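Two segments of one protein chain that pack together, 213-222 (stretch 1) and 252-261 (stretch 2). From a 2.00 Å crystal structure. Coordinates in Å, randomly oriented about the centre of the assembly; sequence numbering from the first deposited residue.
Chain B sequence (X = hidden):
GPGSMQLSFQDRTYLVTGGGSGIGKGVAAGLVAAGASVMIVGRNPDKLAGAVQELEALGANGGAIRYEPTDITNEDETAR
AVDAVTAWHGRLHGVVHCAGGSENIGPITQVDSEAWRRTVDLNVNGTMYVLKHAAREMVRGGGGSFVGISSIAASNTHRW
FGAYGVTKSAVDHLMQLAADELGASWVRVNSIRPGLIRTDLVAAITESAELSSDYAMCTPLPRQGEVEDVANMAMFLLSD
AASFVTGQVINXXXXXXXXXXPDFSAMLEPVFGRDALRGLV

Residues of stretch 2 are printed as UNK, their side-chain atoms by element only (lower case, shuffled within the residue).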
# COMPACT_ATOMS: atom_id res chain seq x y z
N SER B 213 19.54 7.00 18.48
CA SER B 213 18.55 6.53 19.45
C SER B 213 17.13 6.50 18.85
O SER B 213 16.36 5.54 19.06
CB SER B 213 18.59 7.40 20.71
OG SER B 213 17.54 7.04 21.58
N ASP B 214 16.78 7.57 18.13
CA ASP B 214 15.47 7.65 17.49
C ASP B 214 15.34 6.53 16.44
O ASP B 214 14.35 5.81 16.43
CB ASP B 214 15.23 9.03 16.84
CG ASP B 214 13.76 9.22 16.43
OD1 ASP B 214 12.89 9.36 17.33
OD2 ASP B 214 13.46 9.24 15.21
N TYR B 215 16.34 6.36 15.59
CA TYR B 215 16.28 5.28 14.59
C TYR B 215 16.14 3.91 15.26
O TYR B 215 15.38 3.08 14.78
CB TYR B 215 17.52 5.29 13.69
CG TYR B 215 17.42 6.14 12.43
CD1 TYR B 215 16.89 5.61 11.25
CD2 TYR B 215 17.93 7.44 12.40
CE1 TYR B 215 16.83 6.38 10.10
CE2 TYR B 215 17.87 8.21 11.24
CZ TYR B 215 17.33 7.67 10.10
OH TYR B 215 17.28 8.42 8.94
N ALA B 216 16.85 3.71 16.37
CA ALA B 216 16.86 2.41 17.05
C ALA B 216 15.46 2.08 17.59
O ALA B 216 15.02 0.95 17.44
CB ALA B 216 17.90 2.38 18.18
N MET B 217 14.80 3.06 18.20
CA MET B 217 13.41 2.90 18.66
C MET B 217 12.42 2.63 17.51
O MET B 217 11.38 2.04 17.73
CB MET B 217 12.95 4.14 19.43
CG MET B 217 13.75 4.43 20.71
SD MET B 217 13.22 3.39 22.09
CE MET B 217 14.48 3.77 23.33
N CYS B 218 12.74 3.07 16.30
CA CYS B 218 11.88 2.84 15.13
C CYS B 218 12.15 1.50 14.45
O CYS B 218 11.42 1.14 13.56
CB CYS B 218 12.03 3.95 14.09
SG CYS B 218 11.55 5.60 14.73
N THR B 219 13.19 0.78 14.89
CA THR B 219 13.73 -0.39 14.18
C THR B 219 13.63 -1.68 15.00
O THR B 219 14.27 -1.82 16.03
CB THR B 219 15.19 -0.16 13.75
OG1 THR B 219 15.28 1.10 13.07
CG2 THR B 219 15.67 -1.26 12.79
N PRO B 220 12.79 -2.62 14.56
CA PRO B 220 12.61 -3.83 15.38
C PRO B 220 13.88 -4.63 15.61
O PRO B 220 14.16 -5.00 16.73
CB PRO B 220 11.56 -4.63 14.59
CG PRO B 220 10.75 -3.55 13.87
CD PRO B 220 11.69 -2.41 13.62
N LEU B 221 14.66 -4.89 14.57
CA LEU B 221 15.92 -5.60 14.74
C LEU B 221 16.93 -4.69 15.44
O LEU B 221 17.13 -3.55 15.05
CB LEU B 221 16.47 -6.11 13.41
CG LEU B 221 15.62 -7.16 12.68
CD1 LEU B 221 16.29 -7.56 11.37
CD2 LEU B 221 15.47 -8.42 13.52
N PRO B 222 17.65 -5.24 16.44
CA PRO B 222 18.51 -4.42 17.27
C PRO B 222 19.88 -4.06 16.65
O PRO B 222 20.89 -4.11 17.35
CB PRO B 222 18.67 -5.27 18.54
CG PRO B 222 17.93 -6.50 18.33
CD PRO B 222 17.70 -6.65 16.87
N UNK B 252 14.87 -3.25 2.91
CA UNK B 252 15.99 -3.88 3.65
C UNK B 252 16.32 -2.88 4.75
O UNK B 252 17.22 -2.00 4.59
c UNK B 252 18.39 -4.64 3.57
c UNK B 252 16.83 -5.11 1.62
c UNK B 252 17.20 -4.12 2.75
N UNK B 253 15.58 -2.97 5.85
CA UNK B 253 15.53 -1.86 6.83
C UNK B 253 15.39 -2.27 8.29
O UNK B 253 15.13 -1.43 9.16
c UNK B 253 13.02 -1.51 6.64
o UNK B 253 12.88 -2.67 7.12
c UNK B 253 14.39 -0.92 6.43
o UNK B 253 12.04 -0.78 6.34
N UNK B 254 15.61 -3.56 8.59
CA UNK B 254 15.45 -4.04 9.97
C UNK B 254 14.02 -4.03 10.51
O UNK B 254 13.80 -4.20 11.71
N UNK B 255 13.06 -3.83 9.61
CA UNK B 255 11.66 -3.69 9.94
C UNK B 255 11.21 -2.27 10.26
O UNK B 255 10.10 -2.08 10.75
N UNK B 256 12.05 -1.27 9.99
CA UNK B 256 11.70 0.12 10.36
C UNK B 256 10.38 0.58 9.73
O UNK B 256 9.63 1.31 10.35
o UNK B 256 14.70 3.17 9.96
n UNK B 256 13.28 4.80 10.65
c UNK B 256 12.81 1.10 10.02
c UNK B 256 13.57 3.52 10.31
c UNK B 256 12.45 2.53 10.40
N UNK B 257 10.05 0.10 8.53
CA UNK B 257 8.83 0.53 7.85
C UNK B 257 7.56 0.20 8.61
O UNK B 257 6.52 0.74 8.31
c UNK B 257 8.76 -0.03 6.41
c UNK B 257 8.36 -1.47 6.31
s UNK B 257 8.16 -2.10 4.62
c UNK B 257 6.91 -3.35 4.94
N UNK B 258 7.65 -0.70 9.58
CA UNK B 258 6.51 -1.08 10.41
C UNK B 258 6.22 -0.05 11.48
O UNK B 258 5.12 -0.09 12.08
c UNK B 258 7.10 -3.54 10.11
c UNK B 258 5.86 -3.79 9.28
c UNK B 258 6.78 -2.42 11.10
c UNK B 258 7.57 -4.76 10.87
N UNK B 259 7.18 0.83 11.73
CA UNK B 259 7.02 1.89 12.74
C UNK B 259 6.95 3.23 11.97
O UNK B 259 6.06 3.40 11.16
c UNK B 259 9.83 -1.59 17.08
n UNK B 259 10.81 -0.85 17.62
c UNK B 259 8.92 0.35 15.76
n UNK B 259 9.74 -2.89 17.40
n UNK B 259 8.94 -1.06 16.24
c UNK B 259 8.19 0.42 14.43
c UNK B 259 8.15 1.80 13.77
N UNK B 260 7.87 4.16 12.19
CA UNK B 260 7.81 5.43 11.47
C UNK B 260 9.18 5.84 10.93
O UNK B 260 10.20 5.27 11.29
c UNK B 260 7.26 6.53 12.38
c UNK B 260 7.73 8.06 14.30
n UNK B 260 8.41 8.15 15.58
n UNK B 260 10.46 8.81 14.70
n UNK B 260 10.20 8.54 16.95
c UNK B 260 9.69 8.49 15.74
c UNK B 260 8.04 6.73 13.65
N UNK B 261 9.19 6.84 10.05
CA UNK B 261 10.42 7.47 9.69
C UNK B 261 11.02 8.16 10.91
O UNK B 261 10.33 8.38 11.90
O HOH W 1 13.39 -0.94 18.75

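Position 252 carries three carbons, one bearing the other two, and reaches nothing on stretch 1: a beta-branched valine, Val252. Position 253 has two carbons, the second carrying two oxygens, so it is Asp253. Its carboxylate works at home, bracing a type I' turn that runs from 253 to 256. Asp253 OD1 accepts from the backbone N of 255 at 2.8 Å. Asp253 OD2 accepts from the backbone N of 257 at 3.1 Å.

Position 254 has no side-chain atoms, and its phi is positive. An ideal CB would lie 2.8 Å from Thr219 CG2, a clash, so Gly254 fits on two counts. Its carbonyl O accepts from Leu221 N at 3.1 Å, nearly straight. Position 255 is bare as well; a CB would come 3.0 Å from Pro220 CG and jam against the preceding carbonyl. This is Gly255, and Pro220 CD rests 3.3 Å from its O.

At 256 three carbons run out, fully extended, to one oxygen and one nitrogen: Gln256. Gln256 OE1 sits 3.5 Å from Tyr215 CD1, at the ring edge. Gln256 NE2 donates to the backbone O of 260 at 3.2 Å. Position 257 is an unbranched chain of two carbons, sulfur and carbon; Met257 points away from stretch 1. Position 258, four carbons forked at the second, is Leu258, pointing sideways and adding no close contact.

Position 259 points toward stretch 1 with three carbons, a nitrogen, then a carbon bearing two nitrogens: Arg259. Its NH1 donates to Met217 O at 2.9 Å and also to water 1 at 2.8 Å, a water that in turn donates to Ala216 O. Pro220 CA lies over one face of the guanidinium. Position 260 repeats the same atoms and begins sideways, but its end swings in. Arg260 pairs with Asp214 in a two-pronged salt bridge: Arg260 NH2 donates to Asp214 OD1 at 2.8 Å, and Arg260 NH1 donates to Asp214 OD2 at 3.1 Å. Cys218 SG lies over one face of the guanidinium. Position 261, without side-chain atoms, is Gly261, whose O accepts from Arg260 NH1 at 2.8 Å.

The contact divides its tasks along the chain. A glycine turn lets the backbone come close to Thr219, Pro220 and Leu221, and one main-chain hydrogen bond fixes that approach. Two consecutive arginines then address the helix and its exit: one binds a backbone carbonyl, the other a carboxylate. The fit has a price, since the buried Cys218 O finds no conventional partner in the model; it makes a CA-H...O contact with Gln256 CA at 3.4 Å and lies 3.3 Å from Arg259 CB.

Stretch 2, residues 252-261: VDGGQMLRRG
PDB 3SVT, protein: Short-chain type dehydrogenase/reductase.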